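Alkaline phosphatase (Antarctic bacterium, PDB 2IUC) probably hydrolyses phosphate monoesters at a metal centre that uses two zinc ions and one magnesium ion. Local coordinates at residues D83-A88 and A100-A105; K112-I117 and A139-H144; I154-T159 and D179-L184; G261-N266 and H302-F307; A310-K315 and Y325-P330. All coordinates share one frame; numbering follows the deposited sequence.

Contact 1: residues D83-A88 and A100-A105; sequences DSASGA and AAIGVA. With ZN (zinc ion), chain D.
The N-terminus of helix 84-93, which carries the predicted phosphoserine nucleophile Ser84, is held against the loop 100-105 through its N-cap residue: the carboxylate of Asp83 takes the backbone N-H of Ala100. Ala100 N lies 3.0 Å from Asp83 OD1, with a nearly straight N-H...O angle of 163°. The same oxygen caps the helix by accepting from Ser86 N at 3.0 Å, and the two donors reach it from opposite faces of the carboxylate plane. With CG placed between its backbone N and carbonyl carbon (chi1 81°), Asp83 folds back over the first turn, where a short acid suits both tasks. Its OD2, which Ala100 N also approaches in a weak bond, is salt-bridged to Arg148, so both oxygens are held. Ala85 faces the loop with a side chain small enough for close approach, its CB 3.2 Å from Ala101 O and 3.6 Å from CD1 of Ile102, whose long branch reaches back to the helix. One residue from the cap, Ser84 OG binds zinc at 2.0 Å, beside Asp43, Asp301 and His302. Ala136 of helix 136-139 touches both Ser84 and Ile102, so that helix packs against both the capped turn and the 100-105 loop.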
# COMPACT_ATOMS: atom_id res chain seq x y z
N ASP A 83 -12.64 -2.55 -14.16
CA ASP A 83 -12.77 -1.15 -14.65
C ASP A 83 -13.44 -0.31 -13.56
O ASP A 83 -13.80 -0.82 -12.47
CB ASP A 83 -13.54 -1.10 -16.02
CG ASP A 83 -15.07 -1.17 -15.89
OD1 ASP A 83 -15.67 -1.77 -14.94
OD2 ASP A 83 -15.72 -0.62 -16.80
N SER A 84 -13.68 0.96 -13.84
CA SER A 84 -14.26 1.83 -12.81
C SER A 84 -15.71 1.50 -12.47
O SER A 84 -16.24 1.83 -11.36
CB SER A 84 -14.33 3.22 -13.40
OG SER A 84 -13.01 3.64 -13.57
N ALA A 85 -16.42 0.94 -13.46
CA ALA A 85 -17.84 0.65 -13.29
C ALA A 85 -18.05 -0.44 -12.24
O ALA A 85 -18.85 -0.23 -11.27
CB ALA A 85 -18.47 0.26 -14.59
N SER A 86 -17.39 -1.59 -12.43
CA SER A 86 -17.60 -2.68 -11.46
C SER A 86 -16.90 -2.30 -10.12
O SER A 86 -17.39 -2.67 -9.07
CB SER A 86 -17.13 -4.01 -11.97
OG SER A 86 -15.86 -3.89 -12.53
N GLY A 87 -15.80 -1.58 -10.21
CA GLY A 87 -15.04 -1.04 -9.07
C GLY A 87 -15.89 -0.19 -8.17
O GLY A 87 -15.87 -0.37 -7.00
N ALA A 88 -16.63 0.77 -8.73
CA ALA A 88 -17.42 1.64 -7.92
C ALA A 88 -18.71 0.94 -7.46
O ALA A 88 -19.26 1.33 -6.43
CB ALA A 88 -17.80 2.85 -8.69
N ALA A 100 -17.94 -2.83 -16.67
CA ALA A 100 -18.96 -1.97 -17.36
C ALA A 100 -20.31 -1.87 -16.66
O ALA A 100 -21.12 -1.02 -17.00
CB ALA A 100 -19.16 -2.38 -18.87
N ALA A 101 -20.62 -2.78 -15.71
CA ALA A 101 -21.92 -2.67 -14.99
C ALA A 101 -22.03 -1.43 -14.11
O ALA A 101 -21.08 -1.13 -13.38
CB ALA A 101 -22.18 -3.90 -14.06
N ILE A 102 -23.19 -0.79 -14.12
CA ILE A 102 -23.47 0.36 -13.21
C ILE A 102 -24.63 -0.08 -12.32
O ILE A 102 -25.79 -0.20 -12.77
CB ILE A 102 -23.88 1.66 -14.01
CG1 ILE A 102 -22.77 2.14 -15.02
CG2 ILE A 102 -24.33 2.80 -13.05
CD1 ILE A 102 -21.33 2.51 -14.36
N GLY A 103 -24.34 -0.37 -11.04
CA GLY A 103 -25.42 -0.60 -10.09
C GLY A 103 -26.23 -1.83 -10.39
O GLY A 103 -27.41 -1.89 -10.01
N VAL A 104 -25.65 -2.82 -11.05
CA VAL A 104 -26.41 -4.04 -11.30
C VAL A 104 -25.51 -5.19 -10.90
O VAL A 104 -24.30 -4.97 -10.87
CB VAL A 104 -26.88 -4.20 -12.81
CG1 VAL A 104 -27.85 -3.10 -13.18
CG2 VAL A 104 -25.70 -4.18 -13.74
N ALA A 105 -26.09 -6.36 -10.56
CA ALA A 105 -25.32 -7.54 -10.12
C ALA A 105 -24.77 -8.29 -11.32
O ALA A 105 -25.00 -7.88 -12.49
CB ALA A 105 -26.19 -8.48 -9.26
ZN ZN D . -11.35 3.78 -12.44

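Contact 2: residues K112-I117 and A139-H144; sequences KSIVEI and ASFYAH. With MG (magnesium ion), chain F.
Phe141, His144 and Val115 bury the most surface where the start of helix 114-120 meets the loop that follows helix 136-139. The Phe141 ring is approached at its edge, near its plane, by Ile114 CG2, 3.8 Å from CD2; the two side chains lie side by side and point the same way. Phe141 CB also meets Val115 CG2, and the packing is tight here, because that methyl lies 3.0 Å from Phe141 O. Compact valine fits where the backbone of the loop comes this near the helix. His144 comes from the opposite direction to Glu116 and offers NE2 to OE2 at 2.8 Å, a weak bond bent to 129°, with carboxylate and imidazole planes 79° apart. Its ND1 is bonded to Gly103 O; were both ring nitrogens protonated, the ring would probably be cationic and attracted to the acid. The backbone O of His144 meanwhile binds magnesium at 2.5 Å, together with Glu153 and Asp157. Glu116 OE2 also accepts from Ser113 N at 2.9 Å, while Ser113 OG, wedged between its own N and C (chi1 76°), accepts from Glu116 N. This reciprocal pair is a capping box, a classic way of starting a helix.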
# COMPACT_ATOMS: atom_id res chain seq x y z
N LYS A 112 -29.87 -2.53 -4.66
CA LYS A 112 -29.99 -1.25 -3.94
C LYS A 112 -28.60 -0.63 -3.61
O LYS A 112 -27.69 -1.30 -3.16
CB LYS A 112 -30.92 -1.39 -2.68
N SER A 113 -28.42 0.64 -3.89
CA SER A 113 -27.17 1.28 -3.56
C SER A 113 -27.19 1.93 -2.16
O SER A 113 -28.21 2.08 -1.53
CB SER A 113 -26.87 2.41 -4.57
OG SER A 113 -27.71 3.49 -4.23
N ILE A 114 -26.03 2.39 -1.72
CA ILE A 114 -25.90 3.06 -0.39
C ILE A 114 -26.71 4.37 -0.43
O ILE A 114 -27.26 4.84 0.59
CB ILE A 114 -24.43 3.28 -0.07
CG1 ILE A 114 -24.24 3.74 1.40
CG2 ILE A 114 -23.80 4.34 -1.08
CD1 ILE A 114 -24.65 2.65 2.41
N VAL A 115 -26.87 4.95 -1.62
CA VAL A 115 -27.68 6.18 -1.72
C VAL A 115 -29.18 5.92 -1.45
O VAL A 115 -29.83 6.67 -0.76
CB VAL A 115 -27.42 6.91 -3.09
CG1 VAL A 115 -28.54 7.91 -3.47
CG2 VAL A 115 -26.03 7.53 -3.08
N GLU A 116 -29.71 4.87 -2.06
CA GLU A 116 -31.06 4.43 -1.82
C GLU A 116 -31.25 3.98 -0.38
O GLU A 116 -32.29 4.26 0.20
CB GLU A 116 -31.41 3.27 -2.77
CG GLU A 116 -31.42 3.63 -4.27
CD GLU A 116 -31.08 2.37 -5.18
OE1 GLU A 116 -31.90 1.46 -5.35
OE2 GLU A 116 -29.95 2.28 -5.68
N ILE A 117 -30.32 3.18 0.15
CA ILE A 117 -30.39 2.77 1.55
C ILE A 117 -30.35 4.03 2.41
O ILE A 117 -31.13 4.19 3.30
CB ILE A 117 -29.22 1.82 1.89
CG1 ILE A 117 -29.42 0.54 1.10
CG2 ILE A 117 -29.10 1.51 3.43
CD1 ILE A 117 -28.31 -0.40 1.13
N ALA A 139 -21.82 7.57 -11.30
CA ALA A 139 -23.01 6.98 -11.86
C ALA A 139 -23.38 5.76 -11.05
O ALA A 139 -24.50 5.51 -10.85
CB ALA A 139 -22.80 6.54 -13.35
N SER A 140 -22.42 5.02 -10.55
CA SER A 140 -22.73 3.80 -9.84
C SER A 140 -23.34 4.14 -8.48
O SER A 140 -23.85 3.25 -7.83
CB SER A 140 -21.43 3.05 -9.55
OG SER A 140 -20.81 2.57 -10.74
N PHE A 141 -23.28 5.42 -8.04
CA PHE A 141 -24.02 5.86 -6.83
C PHE A 141 -25.49 6.30 -6.90
O PHE A 141 -26.15 6.38 -5.85
CB PHE A 141 -23.18 6.85 -5.99
CG PHE A 141 -21.97 6.24 -5.42
CD1 PHE A 141 -20.86 6.06 -6.21
CD2 PHE A 141 -21.96 5.79 -4.06
CE1 PHE A 141 -19.71 5.45 -5.67
CE2 PHE A 141 -20.82 5.17 -3.50
CZ PHE A 141 -19.70 4.99 -4.27
N TYR A 142 -26.04 6.54 -8.10
CA TYR A 142 -27.38 6.99 -8.29
C TYR A 142 -28.13 6.35 -9.50
O TYR A 142 -29.32 6.58 -9.60
CB TYR A 142 -27.41 8.54 -8.43
CG TYR A 142 -26.78 9.06 -9.73
CD1 TYR A 142 -27.51 9.05 -10.93
CD2 TYR A 142 -25.53 9.62 -9.74
CE1 TYR A 142 -26.99 9.56 -12.13
CE2 TYR A 142 -24.95 10.11 -10.95
CZ TYR A 142 -25.70 10.06 -12.14
OH TYR A 142 -25.16 10.58 -13.26
N ALA A 143 -27.47 5.55 -10.34
CA ALA A 143 -28.10 4.90 -11.54
C ALA A 143 -27.96 3.39 -11.51
O ALA A 143 -27.24 2.81 -10.64
CB ALA A 143 -27.48 5.42 -12.88
N HIS A 144 -28.64 2.74 -12.46
CA HIS A 144 -28.62 1.34 -12.57
C HIS A 144 -28.71 1.10 -14.07
O HIS A 144 -29.77 1.33 -14.66
CB HIS A 144 -29.88 0.71 -11.90
CG HIS A 144 -29.94 0.96 -10.42
ND1 HIS A 144 -29.14 0.28 -9.54
CD2 HIS A 144 -30.65 1.85 -9.69
CE1 HIS A 144 -29.33 0.76 -8.32
NE2 HIS A 144 -30.26 1.70 -8.37
MG MG F . -31.50 2.70 -15.77
O HOH W 1 -28.67 4.16 -6.60
O HOH W 2 -33.59 3.08 -16.62
O HOH W 3 -32.34 0.45 -15.92
O HOH W 4 -32.91 2.41 -13.70

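Contact 3: residues I154-T159 and D179-L184; sequences IAMDMT and DKKDVL. With MG (magnesium ion), chain F.
Met156 O is gripped twice by Thr159, a residue that also touches the 179-184 segment: Thr159 OG1 donates to it at 2.7 Å and Thr159 N at 3.1 Å. The hydroxyl arrives nearly along the C=O axis, at 162°, so a threonine three residues on turns its polar branch back toward helix 151-157 and leaves its methyl to face Val183. That surface packs against the start of helix 183-189, and the contact is apolar, with no hydrogen bond between the segments. Val183 divides its branches: CG1 meets Thr159 CG2 at 3.6 Å, the two side chains crossing at about a right angle, while CG2 meets Met156 CE at 3.6 Å. Flexible methionine suits this place, since its chain leaves with CG anti to the backbone N (chi1 -173°) and then bends twice to bring the methyl round to the valine and also to CD of Lys181, whose chain it crosses almost perpendicularly. Phe174 of helix 172-175 packs on both Ala155 and Val183. Ahead of helix 183-189, Asp179 forms an Asx turn by accepting from Lys181 N, and Arg177 makes a salt bridge to its carboxylate. On the far side of helix 151-157, Asp157 turns away to a magnesium ion, which OD2 binds at 2.5 Å while OD1 receives a hydrogen bond from one of the metal's waters at 3.0 Å.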
# COMPACT_ATOMS: atom_id res chain seq x y z
N ILE A 154 -28.20 7.10 -18.00
CA ILE A 154 -27.70 7.42 -16.63
C ILE A 154 -28.18 8.81 -16.19
O ILE A 154 -28.72 8.98 -15.11
CB ILE A 154 -26.12 7.23 -16.54
CG1 ILE A 154 -25.75 5.70 -16.57
CG2 ILE A 154 -25.52 7.98 -15.30
CD1 ILE A 154 -24.38 5.42 -17.12
N ALA A 155 -28.04 9.82 -17.06
CA ALA A 155 -28.54 11.15 -16.71
C ALA A 155 -30.04 11.11 -16.38
O ALA A 155 -30.49 11.71 -15.37
CB ALA A 155 -28.20 12.22 -17.83
N MET A 156 -30.81 10.39 -17.22
CA MET A 156 -32.24 10.25 -16.99
C MET A 156 -32.49 9.47 -15.69
O MET A 156 -33.46 9.73 -15.01
CB MET A 156 -32.95 9.54 -18.19
CG MET A 156 -34.47 9.50 -18.13
SD MET A 156 -35.25 11.15 -18.04
CE MET A 156 -35.02 11.64 -19.79
N ASP A 157 -31.66 8.50 -15.37
CA ASP A 157 -31.79 7.82 -14.08
C ASP A 157 -31.73 8.71 -12.83
O ASP A 157 -32.22 8.33 -11.77
CB ASP A 157 -30.73 6.76 -13.93
CG ASP A 157 -31.01 5.51 -14.78
OD1 ASP A 157 -32.10 5.44 -15.40
OD2 ASP A 157 -30.18 4.60 -14.83
N MET A 158 -31.06 9.84 -12.93
CA MET A 158 -31.01 10.72 -11.77
C MET A 158 -32.39 11.26 -11.39
O MET A 158 -32.64 11.56 -10.20
CB MET A 158 -30.05 11.89 -11.97
CG MET A 158 -29.57 12.42 -10.52
SD MET A 158 -28.86 13.89 -10.98
CE MET A 158 -27.11 13.34 -11.06
N THR A 159 -33.27 11.39 -12.41
CA THR A 159 -34.63 11.83 -12.22
C THR A 159 -35.38 10.86 -11.34
O THR A 159 -36.39 11.26 -10.77
CB THR A 159 -35.44 12.07 -13.58
OG1 THR A 159 -35.80 10.80 -14.18
CG2 THR A 159 -34.64 12.89 -14.52
N ASP A 179 -32.56 11.87 -27.74
CA ASP A 179 -34.01 11.88 -27.54
C ASP A 179 -34.61 13.30 -27.40
O ASP A 179 -35.80 13.45 -27.26
CB ASP A 179 -34.35 10.95 -26.37
CG ASP A 179 -33.95 11.55 -24.96
OD1 ASP A 179 -33.46 12.71 -24.85
OD2 ASP A 179 -34.18 10.84 -23.94
N LYS A 180 -33.79 14.34 -27.41
CA LYS A 180 -34.30 15.71 -27.47
C LYS A 180 -34.91 16.23 -26.17
O LYS A 180 -35.25 17.41 -26.07
N LYS A 181 -35.00 15.35 -25.16
CA LYS A 181 -35.57 15.69 -23.84
C LYS A 181 -34.77 16.66 -23.02
O LYS A 181 -33.54 16.71 -23.09
CB LYS A 181 -35.85 14.44 -23.05
CG LYS A 181 -36.95 13.59 -23.68
CD LYS A 181 -37.01 12.26 -22.99
CE LYS A 181 -38.22 11.48 -23.44
NZ LYS A 181 -37.92 10.02 -23.26
N ASP A 182 -35.49 17.50 -22.29
CA ASP A 182 -34.85 18.41 -21.36
C ASP A 182 -34.92 17.79 -19.95
O ASP A 182 -35.95 17.90 -19.25
CB ASP A 182 -35.46 19.84 -21.36
CG ASP A 182 -34.84 20.69 -20.25
OD1 ASP A 182 -34.73 20.15 -19.15
OD2 ASP A 182 -34.38 21.83 -20.48
N VAL A 183 -33.84 17.12 -19.55
CA VAL A 183 -33.79 16.46 -18.28
C VAL A 183 -33.70 17.47 -17.11
O VAL A 183 -34.04 17.16 -15.96
CB VAL A 183 -32.62 15.45 -18.24
CG1 VAL A 183 -32.59 14.70 -16.91
CG2 VAL A 183 -32.77 14.43 -19.34
N LEU A 184 -33.18 18.63 -17.37
CA LEU A 184 -33.12 19.63 -16.32
C LEU A 184 -34.52 19.99 -15.82
O LEU A 184 -34.70 20.24 -14.62
CB LEU A 184 -32.34 20.88 -16.78
CG LEU A 184 -30.83 20.68 -17.04
CD1 LEU A 184 -30.10 22.06 -17.30
CD2 LEU A 184 -30.15 19.88 -15.89
MG MG F . -31.50 2.70 -15.77
O HOH W 2 -33.59 3.08 -16.62
O HOH W 3 -32.34 0.45 -15.92
O HOH W 4 -32.91 2.41 -13.70

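Contact 4: residues G261-N266 and H302-F307; sequences GGHANN and HETGGF. With ZN (zinc ion), chain C; MG (magnesium ion), chain G; ZN (zinc ion), chain D.
Gly262, in the last turn of helix 258-263, and Gly305, just beyond strand 303-304, bring their CA atoms to 4.7 Å of each other. Neither could readily carry a side chain: a beta carbon on Gly262 would run into Thr304 O, and one on Gly305 would be pressed by Gly262 O and, at the backbone angles there (phi 91°), jammed against Thr304 O. The close backbones let Thr304 lay its methyl over the imidazole of His263. Its CG2 sits 3.8 Å from the ring centroid and 12° off the normal, a CH-pi contact over the face. With CG2 anti to its backbone N, Thr304 keeps its hydroxyl for Asp259 OD1. The ring rotation of His263 is fixed at both nitrogens, since ND1 is bonded to Gly335 O while NE2 binds one zinc at 2.1 Å. His302 binds the other zinc through NE2 at 2.1 Å, and its ND1 donates to Glu303 O at 3.1 Å, in the imidazole plane but well above the carbonyl plane. Glu303 OE1 offers its syn lone pair to Gly306 N at 3.2 Å, steadying the turn of glycines. A Schellman motif, with Asn265 at positive phi, ends the helix, and Asn266 OD1 joins Ser268 on a magnesium ion at the start of helix 267-291. The weakly bonded strand 303-304 pairs antiparallel with 337-338, whose His337 binds the same zinc as His263 and Asp259.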
# COMPACT_ATOMS: atom_id res chain seq x y z
N GLY A 261 -4.81 10.78 -16.29
CA GLY A 261 -3.37 10.94 -16.22
C GLY A 261 -2.60 9.63 -16.36
O GLY A 261 -1.59 9.56 -17.07
N GLY A 262 -3.07 8.58 -15.71
CA GLY A 262 -2.40 7.27 -15.76
C GLY A 262 -2.56 6.70 -17.19
O GLY A 262 -1.58 6.25 -17.73
N HIS A 263 -3.75 6.74 -17.77
CA HIS A 263 -4.01 6.20 -19.11
C HIS A 263 -3.17 6.94 -20.13
O HIS A 263 -2.74 6.33 -21.10
CB HIS A 263 -5.47 6.36 -19.55
CG HIS A 263 -6.41 5.34 -18.97
ND1 HIS A 263 -6.25 3.97 -19.13
CD2 HIS A 263 -7.55 5.50 -18.26
CE1 HIS A 263 -7.23 3.33 -18.53
NE2 HIS A 263 -8.05 4.23 -18.01
N ALA A 264 -2.91 8.24 -19.91
CA ALA A 264 -2.16 9.00 -20.91
C ALA A 264 -0.66 8.83 -20.72
O ALA A 264 0.11 9.34 -21.52
CB ALA A 264 -2.58 10.51 -20.91
N ASN A 265 -0.24 8.09 -19.65
CA ASN A 265 1.13 8.06 -19.17
C ASN A 265 1.67 9.55 -19.11
O ASN A 265 2.77 9.85 -19.56
CB ASN A 265 2.04 7.14 -20.01
CG ASN A 265 1.66 5.60 -19.99
OD1 ASN A 265 0.65 5.12 -19.40
ND2 ASN A 265 2.47 4.85 -20.71
N ASN A 266 0.88 10.46 -18.54
CA ASN A 266 1.24 11.87 -18.43
C ASN A 266 1.45 12.22 -16.93
O ASN A 266 0.50 12.39 -16.17
CB ASN A 266 0.15 12.75 -19.06
CG ASN A 266 0.49 14.21 -19.00
OD1 ASN A 266 1.29 14.62 -18.14
ND2 ASN A 266 -0.20 15.04 -19.85
N HIS A 302 -8.98 1.13 -8.40
CA HIS A 302 -7.94 0.26 -8.97
C HIS A 302 -6.80 1.27 -9.28
O HIS A 302 -6.97 2.50 -9.12
CB HIS A 302 -8.44 -0.42 -10.31
CG HIS A 302 -8.91 0.63 -11.29
ND1 HIS A 302 -8.02 1.43 -11.98
CD2 HIS A 302 -10.13 1.11 -11.58
CE1 HIS A 302 -8.66 2.36 -12.63
NE2 HIS A 302 -9.95 2.17 -12.43
N GLU A 303 -5.65 0.73 -9.69
CA GLU A 303 -4.49 1.48 -10.11
C GLU A 303 -4.48 1.62 -11.63
O GLU A 303 -4.99 0.74 -12.34
CB GLU A 303 -3.25 0.65 -9.74
CG GLU A 303 -1.99 1.47 -9.82
CD GLU A 303 -1.22 1.46 -11.20
OE1 GLU A 303 -1.49 0.60 -12.10
OE2 GLU A 303 -0.27 2.26 -11.30
N THR A 304 -3.90 2.70 -12.13
CA THR A 304 -3.72 2.83 -13.59
C THR A 304 -2.31 3.26 -14.09
O THR A 304 -1.69 4.24 -13.57
CB THR A 304 -4.65 3.91 -14.16
OG1 THR A 304 -5.96 3.64 -13.74
CG2 THR A 304 -4.61 3.91 -15.80
N GLY A 305 -1.85 2.59 -15.16
CA GLY A 305 -0.56 2.97 -15.77
C GLY A 305 0.73 2.31 -15.29
O GLY A 305 1.77 2.53 -15.92
N GLY A 306 0.68 1.45 -14.24
CA GLY A 306 1.93 1.06 -13.55
C GLY A 306 2.84 2.24 -13.21
O GLY A 306 4.05 2.17 -13.39
N PHE A 307 2.24 3.36 -12.79
CA PHE A 307 3.01 4.59 -12.43
C PHE A 307 4.00 4.21 -11.33
O PHE A 307 3.61 3.49 -10.35
CB PHE A 307 2.01 5.68 -11.93
CG PHE A 307 2.65 6.90 -11.29
CD1 PHE A 307 3.07 7.98 -12.09
CD2 PHE A 307 2.75 7.00 -9.89
CE1 PHE A 307 3.54 9.13 -11.53
CE2 PHE A 307 3.28 8.13 -9.28
CZ PHE A 307 3.73 9.23 -10.12
ZN ZN C . -9.32 4.03 -16.32
MG MG G . 2.71 16.64 -18.50
ZN ZN D . -11.35 3.78 -12.44
O HOH W 5 0.55 17.74 -19.23
O HOH W 6 2.99 15.82 -20.79
O HOH W 7 4.32 18.29 -19.05
O HOH W 8 4.43 15.17 -17.55

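Contact 5: residues A310-K315 and Y325-P330; sequences AAKKNK and YTSIGP. Unlike the reference sequence in segment 325-330: Ser327 (reference Glu).
Gly329 N donates to Ala310 O at 2.7 Å and Lys312 N to Ser327 O at 2.7 Å, tying 310-315 to 325-330. These bonds flank Ala311 and Ile328, an antiparallel non-hydrogen-bonded pair whose side chains diverge. A water donates to both Ala311 O and Gly329 O, bridging the two segments. Glycine suits position 329 because a beta carbon there would press on Lys312 CA. Ser327, which differs from the reference sequence, sets its OG 3.3 Å from Lys312 CD; the lysine chain, with CG opposite its backbone N (chi1 176°), runs past it, bends, and gives NZ to Asn314 OD1 at 3.2 Å, in the carbonyl plane. On the other side, small Ala311 leaves room for the Tyr325 ring, its CB 3.5 Å from CD1 and oblique to the ring. Tyr325 OH is in turn bonded to the backbone of a neighbouring subunit, which also packs on Thr326 and Ile328. Further out, strand 311-314 pairs antiparallel with 322-324 through Lys312 with Asp324 and Asn314 with Tyr322. The chain then turns a corner at 325-327 and runs on beside Lys312 to Ala310: a surface beta hairpin whose returning arm bends and touches a neighbouring subunit.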
# COMPACT_ATOMS: atom_id res chain seq x y z
N ALA A 310 10.40 5.99 -10.22
CA ALA A 310 11.69 5.43 -10.62
C ALA A 310 12.79 6.53 -10.46
O ALA A 310 12.46 7.75 -10.43
CB ALA A 310 11.56 4.99 -12.16
N ALA A 311 14.05 6.12 -10.43
CA ALA A 311 15.17 7.07 -10.37
C ALA A 311 15.20 7.78 -11.72
O ALA A 311 14.89 7.15 -12.74
CB ALA A 311 16.47 6.32 -10.18
N LYS A 312 15.60 9.06 -11.68
CA LYS A 312 15.81 9.82 -12.89
C LYS A 312 16.75 9.09 -13.87
O LYS A 312 17.75 8.51 -13.46
CB LYS A 312 16.36 11.20 -12.49
CG LYS A 312 16.73 12.12 -13.65
CD LYS A 312 16.62 13.59 -13.19
CE LYS A 312 17.91 14.43 -13.40
NZ LYS A 312 18.47 14.50 -14.78
N LYS A 313 16.44 9.11 -15.16
CA LYS A 313 17.29 8.41 -16.13
C LYS A 313 18.22 9.40 -16.86
O LYS A 313 17.78 10.45 -17.34
CB LYS A 313 16.42 7.62 -17.11
CG LYS A 313 17.05 6.29 -17.51
CD LYS A 313 16.21 5.42 -18.52
CE LYS A 313 15.96 6.11 -19.90
NZ LYS A 313 14.60 6.81 -19.95
N ASN A 314 19.52 9.08 -16.88
CA ASN A 314 20.48 9.88 -17.66
C ASN A 314 21.09 9.05 -18.80
O ASN A 314 21.16 7.79 -18.72
CB ASN A 314 21.63 10.42 -16.79
CG ASN A 314 21.19 11.38 -15.72
OD1 ASN A 314 20.15 12.03 -15.80
ND2 ASN A 314 22.01 11.50 -14.69
N LYS A 315 21.55 9.76 -19.83
CA LYS A 315 22.31 9.15 -20.95
C LYS A 315 23.87 9.20 -20.72
O LYS A 315 24.43 10.27 -20.42
CB LYS A 315 21.89 9.84 -22.30
N TYR A 325 19.78 8.00 -8.45
CA TYR A 325 18.92 7.80 -7.27
C TYR A 325 18.72 9.06 -6.46
O TYR A 325 17.86 9.12 -5.56
CB TYR A 325 19.53 6.68 -6.40
CG TYR A 325 19.19 5.27 -6.89
CD1 TYR A 325 19.11 4.97 -8.24
CD2 TYR A 325 19.03 4.22 -5.99
CE1 TYR A 325 18.80 3.72 -8.70
CE2 TYR A 325 18.74 2.92 -6.43
CZ TYR A 325 18.60 2.67 -7.79
OH TYR A 325 18.28 1.41 -8.25
N THR A 326 19.47 10.11 -6.76
CA THR A 326 19.24 11.31 -5.98
C THR A 326 17.87 11.92 -6.34
O THR A 326 17.28 12.60 -5.52
CB THR A 326 20.40 12.38 -6.03
OG1 THR A 326 20.47 12.95 -7.34
CG2 THR A 326 21.71 11.72 -5.68
N SER A 327 17.32 11.59 -7.53
CA SER A 327 16.17 12.31 -8.05
C SER A 327 15.14 11.36 -8.70
O SER A 327 15.51 10.29 -9.23
CB SER A 327 16.69 13.45 -8.95
OG SER A 327 15.81 13.84 -9.99
N ILE A 328 13.85 11.69 -8.57
CA ILE A 328 12.77 10.86 -9.18
C ILE A 328 12.37 11.25 -10.63
O ILE A 328 12.13 12.45 -10.94
CB ILE A 328 11.55 10.86 -8.23
CG1 ILE A 328 11.92 10.21 -6.88
CG2 ILE A 328 10.32 10.23 -8.84
CD1 ILE A 328 10.84 10.56 -5.85
N GLY A 329 12.27 10.25 -11.51
CA GLY A 329 11.75 10.45 -12.86
C GLY A 329 10.57 9.46 -13.08
O GLY A 329 10.80 8.25 -13.24
N PRO A 330 9.32 9.93 -12.89
CA PRO A 330 8.11 9.06 -12.96
C PRO A 330 7.98 8.32 -14.29
O PRO A 330 8.21 8.91 -15.36
CB PRO A 330 6.95 10.03 -12.73
CG PRO A 330 7.52 11.13 -11.92
CD PRO A 330 8.98 11.30 -12.44
O HOH W 9 12.94 7.64 -14.71

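In the fold
From the N terminus the five contacts follow in series; none nests within or crosses another. Contact 1 closes the loop after helix 84-93, and contact 2 closes a longer one through strand 124-129 of the large sheet; the two meet where Gly103 O bonds His144 ND1. Contact 3 ties helix 151-157 to helix 183-189 and shares a magnesium ion with contact 2. Contact 4, whose loop runs through helix 267-291 and strand 294-299, lies across the chain's centre from contact 2 yet shares a zinc ion with contact 1. Contact 5 closes the hairpin built on strands 311-314 and 322-324, touching contact 4 through Phe307 and Pro330 but staying about 21 Å, nearest atoms, from contact 1.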